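PDB 7CTP: protein Niban 2 from Homo sapiens, which may help suppress apoptosis and may promote melanoma cell invasion, and carries a PH domain beside a largely helical region. Local coordinates for residues 501-506 with 538-543. Numbering follows the deposited sequence.
Sequences PFLLKK and EVVLQT
Leu503 and Leu504 meet Val540 through aliphatic groups. The ring of Phe502 does not reach 538-543; CG of Lys506 lies over one face of the Phe502 ring, 4.0 Å above the plane and offset toward the rim. The motif is a helix-helix crossing in the helical part of Niban 2. Helix 464-511, kinked at Pro501, which has no N-H to give to the turn before, packs against helix 532-555. The short axes pass 10.3 Å apart at 119°.

Val540 points toward the other helix. Its CG1 stands anti to the backbone N (chi1 174°); it meets Leu503 and also comes near Leu504 CD2, while CG2 meets Leu504. Val540 CG1 touches Leu503 CB and lies 3.9 Å from Leu503 CD1. These two side chains run past one another in opposite directions. Leu504 comes in at a slant, and its CD2 lies 3.9 Å from Val540 CG2.

The leucines and Val540 are buried, and the contact among them is apolar. Leu503 also touches Cys333 and Val334 of helix 260-337, and Thr543 touches Val334 as well. Leu504 also touches Tyr222 and Tyr536.

Thr543 adds a lighter touch, with OG1 4.2 Å from Leu503 CD1. The Val540 carbonyl oxygen accepts two bonds: one from Thr543 N at 3.0 Å, and one from Thr543 OG1 at 2.6 Å, on a lone pair in the carbonyl plane, with a C=O···OG1 angle of 142°.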
loop_
_atom_site.group_PDB
_atom_site.type_symbol
_atom_site.label_atom_id
_atom_site.label_comp_id
_atom_site.label_asym_id
_atom_site.label_seq_id
_atom_site.Cartn_x
_atom_site.Cartn_y
_atom_site.Cartn_z
ATOM N N PRO A 501 -13.210 12.450 2.456
ATOM C CA PRO A 501 -12.423 13.328 3.349
ATOM C C PRO A 501 -12.666 14.796 3.081
ATOM O O PRO A 501 -12.656 15.616 4.010
ATOM C CB PRO A 501 -10.971 12.936 3.048
ATOM C CG PRO A 501 -11.061 11.550 2.528
ATOM C CD PRO A 501 -12.328 11.530 1.714
ATOM N N PHE A 502 -12.887 15.143 1.813
ATOM C CA PHE A 502 -13.237 16.512 1.461
ATOM C C PHE A 502 -14.535 16.940 2.142
ATOM O O PHE A 502 -14.602 18.007 2.765
ATOM C CB PHE A 502 -13.354 16.629 -0.057
ATOM C CG PHE A 502 -13.853 17.967 -0.526
ATOM C CD1 PHE A 502 -12.981 19.028 -0.663
ATOM C CD2 PHE A 502 -15.198 18.156 -0.822
ATOM C CE1 PHE A 502 -13.440 20.273 -1.093
ATOM C CE2 PHE A 502 -15.664 19.390 -1.251
ATOM C CZ PHE A 502 -14.778 20.451 -1.385
ATOM N N LEU A 503 -15.576 16.116 2.026
ATOM C CA LEU A 503 -16.870 16.442 2.624
ATOM C C LEU A 503 -16.776 16.522 4.139
ATOM O O LEU A 503 -17.348 17.422 4.765
ATOM C CB LEU A 503 -17.904 15.396 2.221
ATOM C CG LEU A 503 -18.374 15.414 0.775
ATOM C CD1 LEU A 503 -19.131 14.129 0.516
ATOM C CD2 LEU A 503 -19.247 16.635 0.512
ATOM N N LEU A 504 -16.083 15.558 4.752
ATOM C CA LEU A 504 -15.984 15.556 6.204
ATOM C C LEU A 504 -15.297 16.818 6.705
ATOM O O LEU A 504 -15.712 17.399 7.712
ATOM C CB LEU A 504 -15.239 14.305 6.670
ATOM C CG LEU A 504 -16.006 12.996 6.447
ATOM C CD1 LEU A 504 -15.149 11.824 6.909
ATOM C CD2 LEU A 504 -17.355 13.007 7.175
ATOM N N LYS A 505 -14.267 17.273 5.995
ATOM C CA LYS A 505 -13.586 18.501 6.389
ATOM C C LYS A 505 -14.507 19.709 6.256
ATOM O O LYS A 505 -14.585 20.542 7.167
ATOM C CB LYS A 505 -12.319 18.696 5.565
ATOM C CG LYS A 505 -11.531 19.917 6.023
ATOM C CD LYS A 505 -10.419 20.256 5.059
ATOM C CE LYS A 505 -9.081 19.767 5.594
ATOM N NZ LYS A 505 -8.082 19.584 4.504
ATOM N N LYS A 506 -15.232 19.808 5.138
ATOM C CA LYS A 506 -16.165 20.921 4.957
ATOM C C LYS A 506 -17.265 20.897 6.012
ATOM O O LYS A 506 -17.693 21.952 6.505
ATOM C CB LYS A 506 -16.773 20.874 3.556
ATOM C CG LYS A 506 -15.785 21.126 2.425
ATOM C CD LYS A 506 -15.218 22.540 2.469
ATOM C CE LYS A 506 -14.183 22.742 1.350
ATOM N NZ LYS A 506 -13.336 23.948 1.596
ATOM N N GLU A 538 -20.808 6.954 7.496
ATOM C CA GLU A 538 -21.615 6.168 6.562
ATOM C C GLU A 538 -22.756 7.004 5.988
ATOM O O GLU A 538 -23.116 6.845 4.815
ATOM C CB GLU A 538 -22.174 4.915 7.249
ATOM C CG GLU A 538 -21.127 3.857 7.588
ATOM C CD GLU A 538 -21.722 2.640 8.289
ATOM O OE1 GLU A 538 -21.013 2.001 9.102
ATOM O OE2 GLU A 538 -22.903 2.327 8.030
ATOM N N VAL A 539 -23.344 7.886 6.800
ATOM C CA VAL A 539 -24.381 8.788 6.297
ATOM C C VAL A 539 -23.810 9.690 5.207
ATOM O O VAL A 539 -24.410 9.872 4.140
ATOM C CB VAL A 539 -24.992 9.607 7.447
ATOM C CG1 VAL A 539 -25.791 10.804 6.898
ATOM C CG2 VAL A 539 -25.892 8.720 8.304
ATOM N N VAL A 540 -22.619 10.237 5.448
ATOM C CA VAL A 540 -21.974 11.092 4.451
ATOM C C VAL A 540 -21.644 10.295 3.194
ATOM O O VAL A 540 -21.828 10.774 2.065
ATOM C CB VAL A 540 -20.718 11.749 5.046
ATOM C CG1 VAL A 540 -19.967 12.522 3.965
ATOM C CG2 VAL A 540 -21.106 12.659 6.197
ATOM N N LEU A 541 -21.128 9.074 3.370
ATOM C CA LEU A 541 -20.802 8.226 2.225
ATOM C C LEU A 541 -22.009 8.036 1.322
ATOM O O LEU A 541 -21.878 8.018 0.093
ATOM C CB LEU A 541 -20.273 6.867 2.698
ATOM C CG LEU A 541 -19.890 5.815 1.646
ATOM C CD1 LEU A 541 -18.694 5.009 2.121
ATOM C CD2 LEU A 541 -21.051 4.874 1.326
ATOM N N GLN A 542 -23.197 7.886 1.914
ATOM C CA GLN A 542 -24.376 7.595 1.107
ATOM C C GLN A 542 -24.780 8.789 0.249
ATOM O O GLN A 542 -25.441 8.609 -0.779
ATOM C CB GLN A 542 -25.534 7.152 1.998
ATOM C CG GLN A 542 -25.416 5.704 2.473
ATOM C CD GLN A 542 -25.264 4.719 1.329
ATOM O OE1 GLN A 542 -25.964 4.809 0.319
ATOM N NE2 GLN A 542 -24.351 3.766 1.484
ATOM N N THR A 543 -24.365 10.002 0.623
ATOM C CA THR A 543 -24.720 11.179 -0.168
ATOM C C THR A 543 -23.936 11.264 -1.474
ATOM O O THR A 543 -24.401 11.896 -2.429
ATOM C CB THR A 543 -24.507 12.457 0.643
ATOM O OG1 THR A 543 -23.101 12.682 0.822
ATOM C CG2 THR A 543 -25.180 12.356 1.984
#